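Local coordinates for kinesin-like protein KAR3 (Saccharomyces cerevisiae, PDB 1F9V) that probably moves along microtubules as an ATP-driven kinesin motor, its motor domain here holding ADP and magnesium, at residues A[127-132]-A[226-230]; A[146-150]-A[180-184]; A[215-219]-A[244-248]. The protein carries 2 engineered substitutions. One frame throughout, in Å; residues are numbered along the deposited sequence.

In the fold
Strand 218-228 ties two of the three contacts together: its end pairs with 130-132 in contact 1, at the surface, and its start meets 244-248 in contact 3, which is buried, with the contact centres about 35 Å apart on opposite sides of the chain's centre. Contact 2 is intermediate in burial and joins the same sheet through strand 144-147, the neighbour of strand 130-141. Chemistry follows place. Contact 1 is a regular antiparallel ladder with a tryptophan at its open end; contact 2 centres on one aspartate carboxylate with two waters, plus a small apolar patch; contact 3 combines one strand pair with a histidine-to-backbone bond, and its Asp244 lies near the magnesium and ADP.

Contact 1: A[127-132]-A[226-230]; sequences KGWDYK and SGSNA
Trp129 (chi1 m, chi2 104°) lays its six-membered ring over Asn229, whose CB sits 3.8 Å from the ring centroid and 9° off the ring normal, a CH-pi contact. The ring edge reaches the other backbone, with Trp129 CZ3 3.5 Å from Gly227 C. Beyond it, 130-132 and 226-228 are extended and antiparallel, their axes 4.5 Å apart at 160°. Asp130 faces Ser228 in a hydrogen-bonded pair, Asp130 N to Ser228 O 2.8 Å and Ser228 N to Asp130 O 2.7 Å. Lys132 faces Ser226 likewise, Lys132 N to Ser226 O 2.7 Å and Ser226 N to Lys132 O 2.9 Å. Between them comes the non-hydrogen-bonded pair Tyr131-Gly227, CA to CA 4.0 Å. The Tyr131 ring (chi1 m) covers Gly227 CA, 3.4 Å from Tyr131 CD1, where a beta carbon would clash; its OH bonds Leu81 O. On the opposite face Lys132 curls back (m, p, p, t), so that Lys132 NZ donates to Ser226 O at 3.1 Å and Asp130 O at 3.2 Å. At the open end a water lies 3.1 Å from Gly128 O and 3.0 Å from Ser228 O and accepts from Ala230 N at 2.9 Å. Gly128, with phi 80°, is the C-prime residue of a Schellman motif that ends helix 109-124, and the chain passes into an antiparallel ladder of the central sheet of a kinesin motor domain.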
loop_
_atom_site.group_PDB
_atom_site.type_symbol
_atom_site.label_atom_id
_atom_site.label_comp_id
_atom_site.label_asym_id
_atom_site.label_seq_id
_atom_site.Cartn_x
_atom_site.Cartn_y
_atom_site.Cartn_z
ATOM N N LYS A 127 16.919 -26.211 3.298
ATOM C CA LYS A 127 17.711 -25.979 2.098
ATOM C C LYS A 127 18.989 -25.239 2.471
ATOM O O LYS A 127 19.700 -24.735 1.607
ATOM C CB LYS A 127 16.911 -25.164 1.078
ATOM C CG LYS A 127 15.456 -25.583 0.955
ATOM C CD LYS A 127 15.286 -26.709 -0.053
ATOM C CE LYS A 127 15.103 -26.169 -1.466
ATOM N NZ LYS A 127 15.469 -24.722 -1.580
ATOM N N GLY A 128 19.264 -25.171 3.771
ATOM C CA GLY A 128 20.463 -24.510 4.250
ATOM C C GLY A 128 20.400 -22.997 4.320
ATOM O O GLY A 128 21.425 -22.337 4.491
ATOM N N TRP A 129 19.201 -22.439 4.201
ATOM C CA TRP A 129 19.043 -20.989 4.243
ATOM C C TRP A 129 18.921 -20.438 5.659
ATOM O O TRP A 129 18.206 -20.982 6.498
ATOM C CB TRP A 129 17.811 -20.569 3.431
ATOM C CG TRP A 129 18.064 -20.436 1.965
ATOM C CD1 TRP A 129 17.693 -21.312 0.987
ATOM C CD2 TRP A 129 18.755 -19.365 1.306
ATOM N NE1 TRP A 129 18.111 -20.854 -0.243
ATOM C CE2 TRP A 129 18.764 -19.661 -0.076
ATOM C CE3 TRP A 129 19.368 -18.184 1.749
ATOM C CZ2 TRP A 129 19.363 -18.818 -1.021
ATOM C CZ3 TRP A 129 19.961 -17.346 0.809
ATOM C CH2 TRP A 129 19.955 -17.670 -0.560
ATOM N N ASP A 130 19.638 -19.354 5.920
ATOM C CA ASP A 130 19.583 -18.694 7.210
ATOM C C ASP A 130 19.137 -17.275 6.898
ATOM O O ASP A 130 19.842 -16.536 6.212
ATOM C CB ASP A 130 20.959 -18.674 7.872
ATOM C CG ASP A 130 20.914 -18.143 9.293
ATOM O OD1 ASP A 130 19.811 -18.071 9.874
ATOM O OD2 ASP A 130 21.985 -17.798 9.834
ATOM N N TYR A 131 17.962 -16.901 7.392
ATOM C CA TYR A 131 17.423 -15.570 7.141
ATOM C C TYR A 131 17.342 -14.732 8.405
ATOM O O TYR A 131 16.974 -15.228 9.471
ATOM C CB TYR A 131 16.012 -15.676 6.538
ATOM C CG TYR A 131 15.958 -16.006 5.065
ATOM C CD1 TYR A 131 15.978 -14.996 4.100
ATOM C CD2 TYR A 131 15.842 -17.324 4.632
ATOM C CE1 TYR A 131 15.879 -15.294 2.743
ATOM C CE2 TYR A 131 15.741 -17.634 3.276
ATOM C CZ TYR A 131 15.761 -16.613 2.339
ATOM O OH TYR A 131 15.663 -16.918 1.006
ATOM N N LYS A 132 17.679 -13.453 8.282
ATOM C CA LYS A 132 17.599 -12.533 9.406
ATOM C C LYS A 132 16.609 -11.458 8.994
ATOM O O LYS A 132 16.602 -11.036 7.843
ATOM C CB LYS A 132 18.960 -11.901 9.707
ATOM C CG LYS A 132 19.867 -12.801 10.528
ATOM C CD LYS A 132 20.565 -13.813 9.634
ATOM C CE LYS A 132 21.233 -13.138 8.438
ATOM N NZ LYS A 132 21.531 -14.105 7.346
ATOM N N SER A 226 17.238 -10.667 5.025
ATOM C CA SER A 226 18.606 -10.991 4.641
ATOM C C SER A 226 18.887 -12.484 4.802
ATOM O O SER A 226 18.951 -13.000 5.920
ATOM C CB SER A 226 19.596 -10.180 5.476
ATOM O OG SER A 226 20.905 -10.358 4.968
ATOM N N GLY A 227 19.049 -13.167 3.673
ATOM C CA GLY A 227 19.306 -14.593 3.701
ATOM C C GLY A 227 20.696 -15.000 3.252
ATOM O O GLY A 227 21.251 -14.453 2.295
ATOM N N SER A 228 21.263 -15.970 3.960
ATOM C CA SER A 228 22.586 -16.480 3.640
ATOM C C SER A 228 22.548 -17.998 3.715
ATOM O O SER A 228 22.085 -18.574 4.699
ATOM C CB SER A 228 23.622 -15.932 4.621
ATOM O OG SER A 228 23.175 -16.059 5.960
ATOM N N ASN A 229 23.032 -18.640 2.660
ATOM C CA ASN A 229 23.056 -20.090 2.594
ATOM C C ASN A 229 24.488 -20.616 2.685
ATOM O O ASN A 229 25.148 -20.822 1.665
ATOM C CB ASN A 229 22.414 -20.559 1.288
ATOM C CG ASN A 229 22.052 -22.030 1.314
ATOM O OD1 ASN A 229 20.943 -22.416 0.932
ATOM N ND2 ASN A 229 22.985 -22.862 1.766
ATOM N N ALA A 230 24.963 -20.830 3.909
ATOM C CA ALA A 230 26.314 -21.339 4.127
ATOM C C ALA A 230 26.463 -22.723 3.497
ATOM O O ALA A 230 25.483 -23.458 3.355
ATOM C CB ALA A 230 26.612 -21.407 5.623
HETATM O O HOH W 1 23.367 -20.744 6.373
HETATM O O HOH W 2 23.792 -23.606 5.549
#

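Contact 2: A[146-150]-A[180-184]; sequences VDLLR and NVTSC
An Asx turn within a type I beta turn, running from Asp147 to Arg150 where strand 144-147 ends, presents one carboxylate to the irregular segment 180-184. Asp147 (chi1 t, chi2 8°) uses its two oxygens differently. Asp147 OD1 closes the Asx turn, accepting from Leu149 N at 3.0 Å, while Asp147 OD2 receives both Thr182 N and Thr182 OG1, each at 2.8 Å. Thr182 takes chi1 m, which puts its hydroxyl on the same oxygen as its amide. The backbone at Asn180 has positive phi (59/33); Val181 is extended and Thr182 polyproline-like (-58/131). Asp147 CA lies 5.7 Å from Val181 CA, and Leu149 CA 6.0 Å from Thr182 CA, with no beta bridge between the segments. Two waters fill in around the acid: one lies 2.7 Å from both Asp147 OD1 and Thr182 O, the other 2.7 Å from Asp147 OD2 and 2.8 Å from Asn180 O. Leu149 (m, t) supplies the apolar part, its CB 4.0 Å from Thr182 CB and its CD1 3.9 Å from Cys184 SG. The carboxylate thus pins an irregular loop to a strand end. Leu149 and Cys184 both rest on Ile195 of helix 192-199, Val181 touches Ile138, and the backbones of Leu148 and Cys184 bond Phe137 and Cys135, so both segments line the same edge of strand 130-141, one after the other, opposite the edge that pairs with 218-228.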
loop_
_atom_site.group_PDB
_atom_site.type_symbol
_atom_site.label_atom_id
_atom_site.label_comp_id
_atom_site.label_asym_id
_atom_site.label_seq_id
_atom_site.Cartn_x
_atom_site.Cartn_y
_atom_site.Cartn_z
ATOM N N VAL A 146 9.373 10.774 10.371
ATOM C CA VAL A 146 9.296 10.646 11.817
ATOM C C VAL A 146 9.481 9.168 12.153
ATOM O O VAL A 146 8.896 8.302 11.510
ATOM C CB VAL A 146 7.924 11.114 12.367
ATOM C CG1 VAL A 146 7.823 10.800 13.849
ATOM C CG2 VAL A 146 7.749 12.602 12.134
ATOM N N ASP A 147 10.313 8.888 13.150
ATOM C CA ASP A 147 10.579 7.523 13.577
ATOM C C ASP A 147 9.540 7.161 14.638
ATOM O O ASP A 147 9.554 7.711 15.739
ATOM C CB ASP A 147 11.995 7.441 14.158
ATOM C CG ASP A 147 12.347 6.057 14.672
ATOM O OD1 ASP A 147 11.566 5.105 14.464
ATOM O OD2 ASP A 147 13.426 5.924 15.295
ATOM N N LEU A 148 8.637 6.244 14.296
ATOM C CA LEU A 148 7.574 5.835 15.217
ATOM C C LEU A 148 8.070 4.920 16.325
ATOM O O LEU A 148 7.384 4.727 17.331
ATOM C CB LEU A 148 6.439 5.142 14.446
ATOM C CG LEU A 148 5.789 5.917 13.293
ATOM C CD1 LEU A 148 4.695 5.073 12.640
ATOM C CD2 LEU A 148 5.210 7.219 13.813
ATOM N N LEU A 149 9.258 4.356 16.142
ATOM C CA LEU A 149 9.835 3.463 17.135
ATOM C C LEU A 149 10.879 4.171 17.994
ATOM O O LEU A 149 11.614 3.528 18.737
ATOM C CB LEU A 149 10.478 2.257 16.448
ATOM C CG LEU A 149 9.600 1.471 15.469
ATOM C CD1 LEU A 149 10.361 0.266 14.957
ATOM C CD2 LEU A 149 8.316 1.035 16.160
ATOM N N ARG A 150 10.940 5.493 17.895
ATOM C CA ARG A 150 11.916 6.261 18.659
ATOM C C ARG A 150 11.726 6.071 20.158
ATOM O O ARG A 150 10.609 6.153 20.669
ATOM C CB ARG A 150 11.823 7.750 18.296
ATOM C CG ARG A 150 10.688 8.508 18.977
ATOM C CD ARG A 150 11.145 9.083 20.317
ATOM N NE ARG A 150 10.189 10.030 20.892
ATOM C CZ ARG A 150 10.498 10.936 21.817
ATOM N NH1 ARG A 150 11.743 11.027 22.274
ATOM N NH2 ARG A 150 9.565 11.759 22.279
ATOM N N ASN A 180 19.538 7.850 11.809
ATOM C CA ASN A 180 18.914 8.016 13.113
ATOM C C ASN A 180 17.494 7.476 13.234
ATOM O O ASN A 180 16.678 8.030 13.967
ATOM C CB ASN A 180 18.946 9.491 13.504
ATOM C CG ASN A 180 20.357 10.049 13.514
ATOM O OD1 ASN A 180 21.269 9.445 14.088
ATOM N ND2 ASN A 180 20.547 11.196 12.870
ATOM N N VAL A 181 17.209 6.394 12.513
ATOM C CA VAL A 181 15.897 5.766 12.566
ATOM C C VAL A 181 16.069 4.400 13.198
ATOM O O VAL A 181 16.861 3.586 12.728
ATOM C CB VAL A 181 15.283 5.584 11.168
ATOM C CG1 VAL A 181 14.119 4.588 11.239
ATOM C CG2 VAL A 181 14.811 6.933 10.632
ATOM N N THR A 182 15.328 4.158 14.270
ATOM C CA THR A 182 15.398 2.892 14.978
ATOM C C THR A 182 15.090 1.688 14.097
ATOM O O THR A 182 14.101 1.681 13.360
ATOM C CB THR A 182 14.413 2.876 16.158
ATOM O OG1 THR A 182 14.642 4.018 16.984
ATOM C CG2 THR A 182 14.582 1.614 16.983
ATOM N N SER A 183 15.952 0.679 14.154
ATOM C CA SER A 183 15.716 -0.553 13.412
ATOM C C SER A 183 15.672 -1.664 14.452
ATOM O O SER A 183 16.448 -1.661 15.412
ATOM C CB SER A 183 16.815 -0.825 12.390
ATOM O OG SER A 183 16.459 -1.932 11.572
ATOM N N CYS A 184 14.761 -2.609 14.267
ATOM C CA CYS A 184 14.594 -3.699 15.216
ATOM C C CYS A 184 14.674 -5.079 14.591
ATOM O O CYS A 184 14.181 -5.311 13.486
ATOM C CB CYS A 184 13.245 -3.562 15.926
ATOM S SG CYS A 184 13.007 -1.984 16.756
HETATM O O HOH W 3 11.626 2.820 13.051
HETATM O O HOH W 4 15.006 7.874 16.181
#

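Contact 3: A[215-219]-A[244-248]; sequences SASHS and DLAGS. Engineered in segment 215-219: Ala216 (natural residue Arg).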
loop_
_atom_site.group_PDB
_atom_site.type_symbol
_atom_site.label_atom_id
_atom_site.label_comp_id
_atom_site.label_asym_id
_atom_site.label_seq_id
_atom_site.Cartn_x
_atom_site.Cartn_y
_atom_site.Cartn_z
ATOM N N SER A 215 -4.186 9.945 9.926
ATOM C CA SER A 215 -5.045 10.093 8.757
ATOM C C SER A 215 -4.474 11.132 7.790
ATOM O O SER A 215 -4.880 11.202 6.630
ATOM C CB SER A 215 -6.452 10.495 9.185
ATOM O OG SER A 215 -6.524 11.889 9.410
ATOM N N ALA A 216 -3.523 11.930 8.270
ATOM C CA ALA A 216 -2.897 12.965 7.448
ATOM C C ALA A 216 -1.431 12.667 7.137
ATOM O O ALA A 216 -0.704 13.527 6.649
ATOM C CB ALA A 216 -3.011 14.318 8.138
ATOM N N SER A 217 -0.998 11.447 7.407
ATOM C CA SER A 217 0.385 11.091 7.134
ATOM C C SER A 217 0.485 9.719 6.503
ATOM O O SER A 217 -0.464 8.931 6.539
ATOM C CB SER A 217 1.205 11.115 8.427
ATOM O OG SER A 217 0.800 10.090 9.311
ATOM N N HIS A 218 1.636 9.447 5.900
ATOM C CA HIS A 218 1.889 8.150 5.299
ATOM C C HIS A 218 2.660 7.356 6.343
ATOM O O HIS A 218 3.691 7.813 6.833
ATOM C CB HIS A 218 2.768 8.270 4.057
ATOM C CG HIS A 218 2.255 9.226 3.030
ATOM N ND1 HIS A 218 0.924 9.303 2.678
ATOM C CD2 HIS A 218 2.905 10.121 2.249
ATOM C CE1 HIS A 218 0.779 10.205 1.724
ATOM N NE2 HIS A 218 1.966 10.716 1.445
ATOM N N SER A 219 2.162 6.178 6.701
ATOM C CA SER A 219 2.849 5.338 7.669
ATOM C C SER A 219 3.496 4.217 6.864
ATOM O O SER A 219 2.844 3.568 6.043
ATOM C CB SER A 219 1.852 4.796 8.694
ATOM O OG SER A 219 1.236 5.873 9.381
ATOM N N ASP A 244 0.525 2.646 4.587
ATOM C CA ASP A 244 -0.841 3.041 4.919
ATOM C C ASP A 244 -0.818 4.546 4.618
ATOM O O ASP A 244 -0.416 5.361 5.451
ATOM C CB ASP A 244 -1.092 2.763 6.403
ATOM C CG ASP A 244 -2.484 3.143 6.855
ATOM O OD1 ASP A 244 -3.264 3.692 6.048
ATOM O OD2 ASP A 244 -2.790 2.884 8.039
ATOM N N LEU A 245 -1.223 4.904 3.405
ATOM C CA LEU A 245 -1.187 6.294 2.966
ATOM C C LEU A 245 -2.113 7.261 3.688
ATOM O O LEU A 245 -3.065 6.864 4.354
ATOM C CB LEU A 245 -1.480 6.368 1.461
ATOM C CG LEU A 245 -0.503 5.664 0.514
ATOM C CD1 LEU A 245 -1.119 5.554 -0.879
ATOM C CD2 LEU A 245 0.807 6.442 0.449
ATOM N N ALA A 246 -1.810 8.547 3.558
ATOM C CA ALA A 246 -2.647 9.584 4.141
ATOM C C ALA A 246 -3.988 9.543 3.389
ATOM O O ALA A 246 -4.029 9.177 2.210
ATOM C CB ALA A 246 -1.988 10.952 3.950
ATOM N N GLY A 247 -5.075 9.915 4.062
ATOM C CA GLY A 247 -6.380 9.919 3.413
ATOM C C GLY A 247 -6.382 10.715 2.117
ATOM O O GLY A 247 -5.851 11.826 2.057
ATOM N N SER A 248 -7.009 10.166 1.080
ATOM C CA SER A 248 -7.048 10.814 -0.228
ATOM C C SER A 248 -8.224 11.761 -0.469
ATOM O O SER A 248 -8.346 12.313 -1.562
ATOM C CB SER A 248 -7.068 9.748 -1.322
ATOM O OG SER A 248 -8.211 8.916 -1.162
HETATM O O HOH W 5 -5.912 13.016 4.902
HETATM O O HOH W 6 -1.036 6.547 7.974
#
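This buried contact brings together the two nucleotide-sensing loops of a kinesin motor: 215-219 belongs to switch 1 and 244-248, with the DLAG sequence, to switch 2. It starts as sheet, Ser219 and Asp244 forming an antiparallel hydrogen-bonded pair (Ser219 N to Asp244 O 3.0 Å, Asp244 N to Ser219 O 2.9 Å). Beyond this pair the two segments form no further beta bridge. His218 swings its ring in, so that His218 ND1 accepts from Ala246 N at 3.0 Å, while Leu245 CD2 packs over the ring face, 4.0 Å from the His218 centroid. Gly247 N donates to Ser215 O at 2.9 Å, and a water links Ser215 O (2.7 Å) with Gly247 O (3.1 Å). Another water lies 2.8 Å from Ser217 O and from Ser219 OG. Ala216 is engineered, an arginine in the natural protein; its CA-to-CB bond points away from 244-248. The Asp244 side chain lies about 4 Å from the magnesium ion and bonds Thr99 of the P-loop through OD2. Around the pair, His218 NE2 reaches Ser270 of helix 258-281, which also packs on Leu245; the Leu245 backbone bonds Ala90 of strand 86-91, and the His218 backbone bonds Ile140 of strand 130-141.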